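Local coordinates for protein 2,3,4,5-tetrahydropyridine-2,6-dicarboxylate N-succinyltransferase (Campylobacter jejuni, PDB 2RIJ) that probably transfers a succinyl group from succinyl-CoA to the cyclic lysine precursor tetrahydrodipicolinate, opening it to N-succinyl-L-2-amino-6-oxopimelate, at residues N4-F9 against K98-E103; A60-E65 against D91-C96; W172-P177 against Y196-F201; F205-A210 against L221-V226. One frame throughout, in Å; residues are numbered along the deposited sequence. Where two conformers were deposited one is given.

Interaction 1 (N4-F9 against K98-E103); sequences NTKEDF and KPFLEE
K6, P99 and F100 carry most of this contact, between the start of helix 6-17 and the loop that follows helix 87-96. The K6 chain, extended beyond CG, crosses the F100 ring obliquely, CG over one face and CE 3.7 Å from F100 CE1, and meets E103 tip to tip. There K6 NZ donates to the syn lone pair of E103 OE2 at 2.6 Å, a salt bridge; E103 OE1 is bound by H106. P99 suits its place as a compact apolar wedge: its CG sits 3.4 Å from T5 O, at the N-cap of the helix, where T5 and D8 form a capping box. F100 turns its edge onto F9, a T-shaped pair with planes at 79° and F100 CE2 above the centre of the F9 ring. At the other end K98 NZ reaches N4 OD1 in its carbonyl plane, at 2.6 Å, and a water joins the same amine to N4 O. The K6 methylenes thus pack on apolar rings, while the K6 and K98 amines bind oxygens across an exposed surface.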
loop_
_atom_site.group_PDB
_atom_site.type_symbol
_atom_site.label_atom_id
_atom_site.label_comp_id
_atom_site.label_asym_id
_atom_site.label_seq_id
_atom_site.Cartn_x
_atom_site.Cartn_y
_atom_site.Cartn_z
ATOM N N ASN A 4 -79.507 -24.238 -15.449
ATOM C CA ASN A 4 -79.532 -25.215 -16.519
ATOM C C ASN A 4 -78.707 -24.800 -17.728
ATOM O O ASN A 4 -78.131 -25.638 -18.406
ATOM C CB ASN A 4 -80.995 -25.529 -16.875
ATOM C CG ASN A 4 -81.748 -26.168 -15.690
ATOM O OD1 ASN A 4 -81.319 -27.196 -15.169
ATOM N ND2 ASN A 4 -82.818 -25.522 -15.230
ATOM N N THR A 5 -78.561 -23.501 -17.943
ATOM C CA THR A 5 -77.733 -23.013 -19.040
ATOM C C THR A 5 -76.594 -22.119 -18.552
ATOM O O THR A 5 -76.637 -21.603 -17.449
ATOM C CB THR A 5 -78.607 -22.209 -20.003
ATOM O OG1 THR A 5 -79.049 -21.026 -19.338
ATOM C CG2 THR A 5 -79.848 -23.023 -20.427
ATOM N N LYS A 6 -75.602 -21.895 -19.398
ATOM C CA LYS A 6 -74.517 -20.976 -19.036
ATOM C C LYS A 6 -75.017 -19.540 -18.894
ATOM O O LYS A 6 -74.433 -18.733 -18.173
ATOM C CB LYS A 6 -73.360 -21.086 -20.023
ATOM C CG LYS A 6 -72.767 -22.454 -20.057
ATOM C CD LYS A 6 -71.570 -22.536 -20.933
ATOM C CE LYS A 6 -71.009 -23.930 -20.942
ATOM N NZ LYS A 6 -70.085 -24.172 -22.084
ATOM N N GLU A 7 -76.095 -19.215 -19.598
ATOM C CA GLU A 7 -76.784 -17.969 -19.385
ATOM C C GLU A 7 -77.400 -17.818 -17.978
ATOM O O GLU A 7 -77.409 -16.712 -17.389
ATOM C CB GLU A 7 -77.880 -17.827 -20.432
ATOM C CG GLU A 7 -78.845 -16.703 -20.148
ATOM C CD GLU A 7 -79.979 -16.653 -21.149
ATOM O OE1 GLU A 7 -80.943 -17.454 -21.024
ATOM O OE2 GLU A 7 -79.900 -15.813 -22.056
ATOM N N ASP A 8 -77.986 -18.904 -17.470
ATOM C CA ASP A 8 -78.540 -18.921 -16.103
ATOM C C ASP A 8 -77.381 -18.675 -15.146
ATOM O O ASP A 8 -77.510 -17.932 -14.190
ATOM C CB ASP A 8 -79.132 -20.287 -15.764
ATOM C CG ASP A 8 -80.429 -20.586 -16.490
ATOM O OD1 ASP A 8 -81.133 -19.621 -16.906
ATOM O OD2 ASP A 8 -80.755 -21.803 -16.595
ATOM N N PHE A 9 -76.267 -19.347 -15.424
ATOM C CA PHE A 9 -75.053 -19.250 -14.614
ATOM C C PHE A 9 -74.551 -17.801 -14.514
ATOM O O PHE A 9 -74.295 -17.306 -13.409
ATOM C CB PHE A 9 -73.964 -20.129 -15.200
ATOM C CG PHE A 9 -72.665 -20.070 -14.450
ATOM C CD1 PHE A 9 -72.488 -20.815 -13.307
ATOM C CD2 PHE A 9 -71.631 -19.260 -14.881
ATOM C CE1 PHE A 9 -71.286 -20.793 -12.613
ATOM C CE2 PHE A 9 -70.431 -19.225 -14.201
ATOM C CZ PHE A 9 -70.260 -19.998 -13.062
ATOM N N LYS A 98 -73.631 -26.788 -12.867
ATOM C CA LYS A 98 -74.276 -27.812 -13.690
ATOM C C LYS A 98 -74.049 -27.669 -15.207
ATOM O O LYS A 98 -73.642 -28.644 -15.830
ATOM C CB LYS A 98 -75.756 -27.895 -13.352
ATOM C CG LYS A 98 -76.550 -28.966 -14.104
ATOM C CD LYS A 98 -77.971 -28.990 -13.542
ATOM C CE LYS A 98 -78.985 -29.669 -14.478
ATOM N NZ LYS A 98 -79.404 -28.831 -15.658
ATOM N N PRO A 99 -74.238 -26.460 -15.792
ATOM C CA PRO A 99 -74.021 -26.342 -17.248
ATOM C C PRO A 99 -72.621 -26.740 -17.770
ATOM O O PRO A 99 -72.456 -26.962 -18.966
ATOM C CB PRO A 99 -74.288 -24.866 -17.516
ATOM C CG PRO A 99 -75.083 -24.393 -16.381
ATOM C CD PRO A 99 -74.632 -25.164 -15.207
ATOM N N PHE A 100 -71.627 -26.840 -16.884
ATOM C CA PHE A 100 -70.243 -27.104 -17.282
ATOM C C PHE A 100 -69.770 -28.512 -16.961
ATOM O O PHE A 100 -68.652 -28.863 -17.306
ATOM C CB PHE A 100 -69.291 -26.175 -16.506
ATOM C CG PHE A 100 -69.537 -24.714 -16.719
ATOM C CD1 PHE A 100 -68.952 -24.048 -17.793
ATOM C CD2 PHE A 100 -70.335 -23.989 -15.838
ATOM C CE1 PHE A 100 -69.182 -22.700 -17.965
ATOM C CE2 PHE A 100 -70.561 -22.646 -16.008
ATOM C CZ PHE A 100 -69.998 -21.996 -17.058
ATOM N N LEU A 101 -70.579 -29.301 -16.270
ATOM C CA LEU A 101 -70.055 -30.527 -15.649
ATOM C C LEU A 101 -69.587 -31.600 -16.642
ATOM O O LEU A 101 -68.726 -32.412 -16.317
ATOM C CB LEU A 101 -71.067 -31.102 -14.657
ATOM C CG LEU A 101 -71.415 -30.228 -13.450
ATOM C CD1 LEU A 101 -72.489 -30.888 -12.557
ATOM C CD2 LEU A 101 -70.177 -29.893 -12.623
ATOM N N GLU A 102 -70.105 -31.585 -17.865
ATOM C CA GLU A 102 -69.718 -32.591 -18.856
ATOM C C GLU A 102 -68.623 -32.076 -19.787
ATOM O O GLU A 102 -68.289 -32.720 -20.776
ATOM C CB GLU A 102 -70.958 -33.060 -19.650
ATOM C CG GLU A 102 -72.069 -33.681 -18.786
ATOM N N GLU A 103 -68.058 -30.919 -19.463
ATOM C CA GLU A 103 -67.001 -30.317 -20.251
ATOM C C GLU A 103 -65.656 -30.443 -19.575
ATOM O O GLU A 103 -65.561 -30.552 -18.348
ATOM C CB GLU A 103 -67.272 -28.844 -20.437
ATOM C CG GLU A 103 -68.526 -28.553 -21.213
ATOM C CD GLU A 103 -68.702 -27.081 -21.471
ATOM O OE1 GLU A 103 -67.983 -26.261 -20.843
ATOM O OE2 GLU A 103 -69.575 -26.728 -22.297
HETATM O O HOH W 1 -77.297 -28.280 -17.641
#

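Interaction 2 (A60-E65 against D91-C96); sequences AAIMLE and DFALSC
Helices 57-69 and 87-96 pack roughly antiparallel here: the axes of segments 60-65 and 91-96 come within 9.1 Å, with 140° between their directions, and I62 and A93 bring the backbones closest, CA to CA 5.9 Å. This is helix-helix packing in the N-terminal domain, with no hydrogen bond across it. The small side chain of A93 suits the close approach: I62 CG2, anti to the backbone N, comes within 3.6 Å of A93 CA. CD1, on the other branch, lies 3.8 Å from C96 CB, which CG2 also touches, so I62 spans A93 and C96, one turn apart. A93 CB is also met by selenomethionine M63, whose bend at chi2 turns SE toward it in the conformer given. Helix 6-17 closes over I62 and C96 through L12. Further along, F92 slants across E65, whose carboxylate pairs with K19, leaving its aliphatic part for the ring. I62 O lies in the F92 ring plane at its edge, 4.0 Å from F92 CE2, and E65 CG lies 3.9 Å from F92 CZ.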
loop_
_atom_site.group_PDB
_atom_site.type_symbol
_atom_site.label_atom_id
_atom_site.label_comp_id
_atom_site.label_asym_id
_atom_site.label_seq_id
_atom_site.Cartn_x
_atom_site.Cartn_y
_atom_site.Cartn_z
ATOM N N ALA A 60 -65.306 -17.650 -7.831
ATOM C CA ALA A 60 -65.192 -17.099 -6.478
ATOM C C ALA A 60 -66.595 -16.707 -5.951
ATOM O O ALA A 60 -66.926 -16.978 -4.812
ATOM C CB ALA A 60 -64.257 -15.885 -6.493
ATOM N N ALA A 61 -67.421 -16.134 -6.815
ATOM C CA ALA A 61 -68.779 -15.692 -6.459
ATOM C C ALA A 61 -69.622 -16.890 -6.014
ATOM O O ALA A 61 -70.328 -16.799 -5.011
ATOM C CB ALA A 61 -69.447 -14.990 -7.631
ATOM N N ILE A 62 -69.509 -18.010 -6.748
ATOM C CA ILE A 62 -70.261 -19.234 -6.438
ATOM C C ILE A 62 -69.837 -19.738 -5.069
ATOM O O ILE A 62 -70.675 -20.105 -4.293
ATOM C CB ILE A 62 -70.085 -20.362 -7.512
ATOM C CG1 ILE A 62 -70.662 -19.950 -8.880
ATOM C CG2 ILE A 62 -70.701 -21.671 -7.036
ATOM C CD1 ILE A 62 -72.135 -19.414 -8.846
HETATM N N MSE A 63 -68.547 -19.715 -4.757
HETATM C CA MSE A 63 -68.030 -20.200 -3.468
HETATM C C MSE A 63 -68.470 -19.333 -2.308
HETATM O O MSE A 63 -68.895 -19.818 -1.276
HETATM C CB MSE A 63 -66.495 -20.207 -3.450
HETATM C CG MSE A 63 -65.845 -21.193 -4.376
HETATM SE SE MSE A 63 -66.540 -23.010 -4.248
HETATM C CE MSE A 63 -66.696 -23.240 -2.304
ATOM N N LEU A 64 -68.337 -18.022 -2.478
ATOM C CA LEU A 64 -68.784 -17.068 -1.464
ATOM C C LEU A 64 -70.288 -17.211 -1.228
ATOM O O LEU A 64 -70.766 -17.170 -0.077
ATOM C CB LEU A 64 -68.444 -15.643 -1.889
ATOM C CG LEU A 64 -66.930 -15.362 -1.860
ATOM C CD1 LEU A 64 -66.636 -14.032 -2.537
ATOM C CD2 LEU A 64 -66.398 -15.432 -0.410
ATOM N N GLU A 65 -71.040 -17.374 -2.314
ATOM C CA GLU A 65 -72.485 -17.584 -2.193
ATOM C C GLU A 65 -72.857 -18.906 -1.469
ATOM O O GLU A 65 -73.858 -18.963 -0.787
ATOM C CB GLU A 65 -73.141 -17.498 -3.555
ATOM C CG GLU A 65 -74.643 -17.709 -3.562
ATOM C CD GLU A 65 -75.437 -16.608 -2.861
ATOM O OE1 GLU A 65 -74.882 -15.534 -2.513
ATOM O OE2 GLU A 65 -76.658 -16.820 -2.678
ATOM N N ASP A 91 -71.531 -29.310 -2.711
ATOM C CA ASP A 91 -72.702 -29.706 -3.500
ATOM C C ASP A 91 -73.461 -28.488 -4.073
ATOM O O ASP A 91 -73.901 -28.501 -5.233
ATOM C CB ASP A 91 -73.631 -30.576 -2.661
ATOM C CG ASP A 91 -73.077 -31.976 -2.442
ATOM O OD1 ASP A 91 -72.337 -32.499 -3.316
ATOM O OD2 ASP A 91 -73.404 -32.555 -1.390
ATOM N N PHE A 92 -73.562 -27.428 -3.280
ATOM C CA PHE A 92 -74.172 -26.208 -3.740
ATOM C C PHE A 92 -73.382 -25.679 -4.939
ATOM O O PHE A 92 -73.976 -25.317 -5.944
ATOM C CB PHE A 92 -74.190 -25.145 -2.659
ATOM C CG PHE A 92 -74.716 -23.820 -3.140
ATOM C CD1 PHE A 92 -76.068 -23.584 -3.186
ATOM C CD2 PHE A 92 -73.863 -22.824 -3.564
ATOM C CE1 PHE A 92 -76.557 -22.359 -3.662
ATOM C CE2 PHE A 92 -74.341 -21.636 -4.029
ATOM C CZ PHE A 92 -75.678 -21.399 -4.081
ATOM N N ALA A 93 -72.057 -25.595 -4.807
ATOM C CA ALA A 93 -71.206 -25.030 -5.869
ATOM C C ALA A 93 -71.336 -25.877 -7.151
ATOM O O ALA A 93 -71.567 -25.349 -8.224
ATOM C CB ALA A 93 -69.715 -24.926 -5.389
ATOM N N LEU A 94 -71.250 -27.200 -7.018
ATOM C CA LEU A 94 -71.362 -28.111 -8.161
ATOM C C LEU A 94 -72.708 -28.050 -8.858
ATOM O O LEU A 94 -72.809 -28.240 -10.093
ATOM C CB LEU A 94 -71.054 -29.538 -7.745
ATOM C CG LEU A 94 -69.552 -29.839 -7.586
ATOM C CD1 LEU A 94 -69.366 -31.170 -6.878
ATOM C CD2 LEU A 94 -68.822 -29.763 -8.938
ATOM N N SER A 95 -73.754 -27.752 -8.104
ATOM C CA SER A 95 -75.057 -27.575 -8.719
ATOM C C SER A 95 -75.137 -26.259 -9.527
ATOM O O SER A 95 -75.715 -26.241 -10.615
ATOM C CB SER A 95 -76.188 -27.720 -7.691
ATOM O OG SER A 95 -76.320 -26.581 -6.877
ATOM N N CYS A 96 -74.537 -25.177 -9.019
ATOM C CA CYS A 96 -74.452 -23.912 -9.780
ATOM C C CYS A 96 -73.632 -24.102 -11.047
ATOM O O CYS A 96 -73.895 -23.463 -12.055
ATOM C CB CYS A 96 -73.779 -22.819 -8.962
ATOM S SG CYS A 96 -74.676 -22.350 -7.506
#

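Interaction 3 (W172-P177 against Y196-F201); sequences WSDDKP and YPKIDF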
loop_
_atom_site.group_PDB
_atom_site.type_symbol
_atom_site.label_atom_id
_atom_site.label_comp_id
_atom_site.label_asym_id
_atom_site.label_seq_id
_atom_site.Cartn_x
_atom_site.Cartn_y
_atom_site.Cartn_z
ATOM N N TRP A 172 -40.970 -31.293 11.063
ATOM C CA TRP A 172 -41.411 -31.666 9.732
ATOM C C TRP A 172 -40.789 -32.997 9.424
ATOM O O TRP A 172 -39.574 -33.196 9.602
ATOM C CB TRP A 172 -41.010 -30.638 8.687
ATOM C CG TRP A 172 -41.545 -29.293 8.905
ATOM C CD1 TRP A 172 -40.990 -28.321 9.671
ATOM C CD2 TRP A 172 -42.717 -28.724 8.311
ATOM N NE1 TRP A 172 -41.746 -27.187 9.612
ATOM C CE2 TRP A 172 -42.816 -27.394 8.786
ATOM C CE3 TRP A 172 -43.709 -29.212 7.460
ATOM C CZ2 TRP A 172 -43.859 -26.541 8.423
ATOM C CZ3 TRP A 172 -44.742 -28.344 7.067
ATOM C CH2 TRP A 172 -44.816 -27.031 7.570
ATOM N N SER A 173 -41.658 -33.955 9.115
ATOM C CA SER A 173 -41.256 -35.345 8.847
ATOM C C SER A 173 -41.839 -35.733 7.506
ATOM O O SER A 173 -43.071 -35.800 7.335
ATOM C CB SER A 173 -41.823 -36.248 9.951
ATOM O OG SER A 173 -41.414 -37.598 9.770
ATOM N N ASP A 174 -40.978 -35.943 6.527
ATOM C CA ASP A 174 -41.416 -36.188 5.150
ATOM C C ASP A 174 -42.478 -35.178 4.687
ATOM O O ASP A 174 -43.513 -35.508 4.083
ATOM C CB ASP A 174 -41.859 -37.632 4.976
ATOM C CG ASP A 174 -40.690 -38.623 5.180
ATOM O OD1 ASP A 174 -39.503 -38.292 4.893
ATOM O OD2 ASP A 174 -40.966 -39.716 5.675
ATOM N N ASP A 175 -42.127 -33.935 4.970
ATOM C CA ASP A 175 -42.876 -32.742 4.666
ATOM C C ASP A 175 -44.216 -32.631 5.387
ATOM O O ASP A 175 -44.996 -31.790 5.022
ATOM C CB ASP A 175 -42.978 -32.521 3.115
ATOM C CG ASP A 175 -41.617 -32.009 2.471
ATOM O OD1 ASP A 175 -40.706 -31.461 3.201
ATOM O OD2 ASP A 175 -41.476 -32.113 1.221
ATOM N N LYS A 176 -44.448 -33.434 6.423
ATOM C CA LYS A 176 -45.652 -33.350 7.254
ATOM C C LYS A 176 -45.322 -32.683 8.595
ATOM O O LYS A 176 -44.383 -33.123 9.266
ATOM C CB LYS A 176 -46.193 -34.761 7.559
ATOM C CG LYS A 176 -46.403 -35.651 6.356
ATOM C CD LYS A 176 -47.336 -35.010 5.423
ATOM C CE LYS A 176 -48.043 -36.013 4.515
ATOM N NZ LYS A 176 -48.990 -35.207 3.672
ATOM N N PRO A 177 -46.093 -31.653 8.994
ATOM C CA PRO A 177 -45.835 -30.967 10.244
ATOM C C PRO A 177 -46.321 -31.757 11.474
ATOM O O PRO A 177 -47.397 -32.379 11.465
ATOM C CB PRO A 177 -46.569 -29.624 10.074
ATOM C CG PRO A 177 -47.749 -29.965 9.146
ATOM C CD PRO A 177 -47.217 -31.059 8.247
ATOM N N TYR A 196 -40.100 -43.623 16.412
ATOM C CA TYR A 196 -39.838 -42.167 16.483
ATOM C C TYR A 196 -39.804 -41.623 15.049
ATOM O O TYR A 196 -39.041 -42.130 14.219
ATOM C CB TYR A 196 -38.524 -41.865 17.243
ATOM C CG TYR A 196 -38.364 -40.378 17.554
ATOM C CD1 TYR A 196 -39.206 -39.762 18.468
ATOM C CD2 TYR A 196 -37.407 -39.601 16.920
ATOM C CE1 TYR A 196 -39.133 -38.418 18.742
ATOM C CE2 TYR A 196 -37.295 -38.219 17.201
ATOM C CZ TYR A 196 -38.182 -37.638 18.120
ATOM O OH TYR A 196 -38.142 -36.298 18.398
ATOM N N PRO A 197 -40.614 -40.595 14.740
ATOM C CA PRO A 197 -40.635 -40.169 13.342
ATOM C C PRO A 197 -39.347 -39.494 12.919
ATOM O O PRO A 197 -38.658 -38.899 13.762
ATOM C CB PRO A 197 -41.788 -39.177 13.295
ATOM C CG PRO A 197 -41.854 -38.634 14.599
ATOM C CD PRO A 197 -41.544 -39.788 15.541
ATOM N N LYS A 198 -38.997 -39.621 11.634
ATOM C CA LYS A 198 -37.809 -38.997 11.108
ATOM C C LYS A 198 -38.090 -37.513 10.892
ATOM O O LYS A 198 -38.915 -37.137 10.028
ATOM C CB LYS A 198 -37.364 -39.605 9.787
ATOM C CG LYS A 198 -36.200 -38.792 9.159
ATOM C CD LYS A 198 -35.635 -39.442 7.968
ATOM C CE LYS A 198 -36.640 -39.399 6.799
ATOM N NZ LYS A 198 -36.735 -38.098 6.108
ATOM N N ILE A 199 -37.359 -36.687 11.629
ATOM C CA ILE A 199 -37.556 -35.238 11.596
ATOM C C ILE A 199 -36.510 -34.620 10.674
ATOM O O ILE A 199 -35.315 -34.636 10.948
ATOM C CB ILE A 199 -37.540 -34.633 13.026
ATOM C CG1 ILE A 199 -38.603 -35.324 13.920
ATOM C CG2 ILE A 199 -37.672 -33.093 12.981
ATOM C CD1 ILE A 199 -40.037 -35.310 13.370
ATOM N N ASP A 200 -36.975 -34.071 9.563
ATOM C CA ASP A 200 -36.073 -33.457 8.604
ATOM C C ASP A 200 -35.637 -32.036 8.972
ATOM O O ASP A 200 -34.531 -31.613 8.612
ATOM C CB ASP A 200 -36.709 -33.481 7.230
ATOM C CG ASP A 200 -36.940 -34.897 6.752
ATOM O OD1 ASP A 200 -36.037 -35.761 6.928
ATOM O OD2 ASP A 200 -38.048 -35.139 6.270
ATOM N N PHE A 201 -36.526 -31.281 9.618
ATOM C CA PHE A 201 -36.270 -29.907 10.021
ATOM C C PHE A 201 -37.326 -29.418 11.021
ATOM O O PHE A 201 -38.377 -30.036 11.198
ATOM C CB PHE A 201 -36.094 -28.947 8.830
ATOM C CG PHE A 201 -37.336 -28.702 7.965
ATOM C CD1 PHE A 201 -37.748 -29.627 7.036
ATOM C CD2 PHE A 201 -38.036 -27.533 8.063
ATOM C CE1 PHE A 201 -38.863 -29.412 6.240
ATOM C CE2 PHE A 201 -39.117 -27.288 7.251
ATOM C CZ PHE A 201 -39.545 -28.233 6.339
HETATM O O HOH W 2 -40.815 -40.995 10.017
HETATM O O HOH W 3 -39.540 -33.040 5.633
#
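W172 and F201 form an antiparallel hydrogen-bonded pair interrupted by a classic beta bulge, in which D200 and F201 both face W172. Two backbone bonds define it: W172 N gives to F201 O, and D200 N to W172 O at 2.7 Å. The hairpin 170-178, closed by a type I' turn from S173 to K176, supplies the central strand, with 201-203 added on its other side. Among side-chain bonds, S173 OG donates to K198 O at 2.6 Å from above the carbonyl plane; chi1 of -177° sets this hydroxyl anti to its own N. The charges cluster round K198, whose flexible chain bends at chi3 and chi4 until NZ bridges D200 OD1, on its syn lone pair, and D174 OD1 at 3.0 Å. This amine probably eases the repulsion between the two carboxylates, while D200 OD2 also takes D174 N. F201 packs on I220 of a second subunit. Flat aromatics suit the remaining stack: the five-membered ring of W172 and the F201 ring are offset, planes 8° apart, and W172 CD1 lies tightly over the F201 face, 3.2 Å from F201 CE2.

Interaction 4 (F205-A210 against L221-V226); sequences FPRFLA and LESSKV
R207 lays one face of its guanidinium over S224, with NH2 3.3 Å from S224 CB, while F208 and V226 lie side by side and point the same way. The R207 chain is extended from CG to NE, which carries the flat group past S223 to S224, and its CB rests 3.5 Å from S223 OG. Small serines suit this path because they let the long arginine lie close to the backbone. Its NH2 is bound by E222 of the second subunit, so the arginine also joins two chains. Both segments contain a short 3-10 turn, 208-210 and 223-225, in the linker leading into the left-handed parallel beta-helix built from hexapeptide repeats. F208 and V226 are apolar and buried: F208 CB meets V226 CG1 at 3.5 Å, and beyond CB the F208 ring leads away from the 221-226 segment. Beside them F208 N donates to V226 O at 3.0 Å, with an angle of 163° at the hydrogen. A water accepts from L209 N and donates to S223 O, 2.9 Å from each, joining the two turns where L209 CD1 packs near S223 CB.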
loop_
_atom_site.group_PDB
_atom_site.type_symbol
_atom_site.label_atom_id
_atom_site.label_comp_id
_atom_site.label_asym_id
_atom_site.label_seq_id
_atom_site.Cartn_x
_atom_site.Cartn_y
_atom_site.Cartn_z
ATOM N N PHE A 205 -41.724 -22.376 8.407
ATOM C CA PHE A 205 -42.001 -22.402 6.971
ATOM C C PHE A 205 -41.675 -23.788 6.398
ATOM O O PHE A 205 -40.666 -24.388 6.789
ATOM C CB PHE A 205 -41.114 -21.413 6.212
ATOM C CG PHE A 205 -41.495 -19.970 6.369
ATOM C CD1 PHE A 205 -41.261 -19.317 7.572
ATOM C CD2 PHE A 205 -42.023 -19.256 5.315
ATOM C CE1 PHE A 205 -41.618 -17.965 7.747
ATOM C CE2 PHE A 205 -42.379 -17.897 5.482
ATOM C CZ PHE A 205 -42.202 -17.281 6.721
ATOM N N PRO A 206 -42.450 -24.232 5.386
ATOM C CA PRO A 206 -42.127 -25.420 4.588
ATOM C C PRO A 206 -41.205 -25.085 3.413
ATOM O O PRO A 206 -40.804 -23.919 3.223
ATOM C CB PRO A 206 -43.508 -25.857 4.100
ATOM C CG PRO A 206 -44.199 -24.596 3.899
ATOM C CD PRO A 206 -43.710 -23.621 4.909
ATOM N N ARG A 207 -40.813 -26.117 2.688
ATOM C CA ARG A 207 -39.973 -25.971 1.548
ATOM C C ARG A 207 -40.847 -25.797 0.299
ATOM O O ARG A 207 -41.962 -26.319 0.205
ATOM C CB ARG A 207 -39.039 -27.165 1.434
ATOM C CG ARG A 207 -38.024 -27.169 2.614
ATOM C CD ARG A 207 -37.490 -28.444 2.948
ATOM N NE ARG A 207 -36.506 -28.345 4.021
ATOM C CZ ARG A 207 -35.751 -29.353 4.366
ATOM N NH1 ARG A 207 -35.889 -30.494 3.748
ATOM N NH2 ARG A 207 -34.856 -29.216 5.299
ATOM N N PHE A 208 -40.275 -25.110 -0.665
ATOM C CA PHE A 208 -40.862 -24.891 -2.013
ATOM C C PHE A 208 -41.339 -26.164 -2.685
ATOM O O PHE A 208 -42.463 -26.201 -3.164
ATOM C CB PHE A 208 -39.783 -24.156 -2.843
ATOM C CG PHE A 208 -40.118 -23.818 -4.253
ATOM C CD1 PHE A 208 -39.899 -24.750 -5.263
ATOM C CD2 PHE A 208 -40.475 -22.498 -4.614
ATOM C CE1 PHE A 208 -40.088 -24.416 -6.603
ATOM C CE2 PHE A 208 -40.662 -22.161 -5.938
ATOM C CZ PHE A 208 -40.497 -23.147 -6.945
ATOM N N LEU A 209 -40.522 -27.226 -2.673
ATOM C CA LEU A 209 -40.873 -28.431 -3.395
ATOM C C LEU A 209 -41.981 -29.247 -2.708
ATOM O O LEU A 209 -42.512 -30.167 -3.291
ATOM C CB LEU A 209 -39.606 -29.270 -3.717
ATOM C CG LEU A 209 -38.712 -28.700 -4.824
ATOM C CD1 LEU A 209 -37.399 -29.548 -4.852
ATOM C CD2 LEU A 209 -39.412 -28.675 -6.209
ATOM N N ALA A 210 -42.364 -28.874 -1.482
ATOM C CA ALA A 210 -43.512 -29.513 -0.862
ATOM C C ALA A 210 -44.797 -28.975 -1.536
ATOM O O ALA A 210 -45.891 -29.549 -1.341
ATOM C CB ALA A 210 -43.541 -29.289 0.691
ATOM N N LEU A 221 -31.538 -28.705 -6.908
ATOM C CA LEU A 221 -30.786 -29.972 -6.623
ATOM C C LEU A 221 -30.866 -30.445 -5.183
ATOM O O LEU A 221 -30.363 -31.515 -4.857
ATOM C CB LEU A 221 -29.317 -29.876 -7.094
ATOM C CG LEU A 221 -29.074 -30.256 -8.561
ATOM C CD1 LEU A 221 -29.756 -29.274 -9.484
ATOM C CD2 LEU A 221 -27.546 -30.390 -8.845
ATOM N N GLU A 222 -31.529 -29.667 -4.337
ATOM C CA GLU A 222 -31.788 -30.054 -2.960
ATOM C C GLU A 222 -32.886 -29.169 -2.392
ATOM O O GLU A 222 -32.763 -27.933 -2.350
ATOM C CB GLU A 222 -30.524 -29.975 -2.087
ATOM C CG GLU A 222 -30.731 -30.136 -0.554
ATOM C CD GLU A 222 -31.778 -31.211 -0.137
ATOM O OE1 GLU A 222 -31.807 -32.297 -0.790
ATOM O OE2 GLU A 222 -32.594 -30.982 0.832
ATOM N N SER A 223 -33.963 -29.813 -1.961
ATOM C CA SER A 223 -35.141 -29.119 -1.463
ATOM C C SER A 223 -34.877 -28.171 -0.294
ATOM O O SER A 223 -35.456 -27.131 -0.252
ATOM C CB SER A 223 -36.257 -30.106 -1.047
ATOM O OG SER A 223 -37.461 -29.424 -0.685
ATOM N N SER A 224 -34.021 -28.515 0.667
ATOM C CA SER A 224 -33.776 -27.650 1.824
ATOM C C SER A 224 -33.210 -26.254 1.424
ATOM O O SER A 224 -33.202 -25.316 2.216
ATOM C CB SER A 224 -32.821 -28.355 2.796
ATOM O OG SER A 224 -31.569 -28.499 2.210
ATOM N N LYS A 225 -32.754 -26.111 0.177
ATOM C CA LYS A 225 -32.135 -24.862 -0.285
ATOM C C LYS A 225 -33.103 -23.831 -0.888
ATOM O O LYS A 225 -32.672 -22.740 -1.224
ATOM C CB LYS A 225 -31.052 -25.147 -1.309
ATOM C CG LYS A 225 -29.870 -26.006 -0.836
ATOM C CD LYS A 225 -29.492 -25.714 0.631
ATOM C CE LYS A 225 -28.167 -26.396 1.053
ATOM N NZ LYS A 225 -27.031 -25.612 0.473
ATOM N N VAL A 226 -34.368 -24.201 -1.036
ATOM C CA VAL A 226 -35.415 -23.285 -1.529
ATOM C C VAL A 226 -36.600 -23.294 -0.589
ATOM O O VAL A 226 -37.379 -24.260 -0.522
ATOM C CB VAL A 226 -35.817 -23.593 -2.985
ATOM C CG1 VAL A 226 -36.806 -22.514 -3.540
ATOM C CG2 VAL A 226 -34.574 -23.692 -3.885
HETATM O O HOH W 4 -37.749 -26.853 -1.995
#

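From the N terminus, interaction 1 closes the longest loop, bringing the chain after helix 87-96 back to the start of helix 6-17. Interaction 2 closes a shorter loop within it, between helices 57-69 and 87-96, and the two touch: F9 packs against I62 and C96, so they form one helical cluster in the N-terminal domain. Interactions 3 and 4 follow in series, without crossing. Interaction 3 ties the hairpin 170-178 to the chain after helix 180-192, and interaction 4 joins the chain before strand 219-220 to the chain after it, at the entry to the beta-helix. These also touch, F201 against R207 and W172 against P206. Between interactions 2 and 3 the nearest atoms are about 22 Å apart.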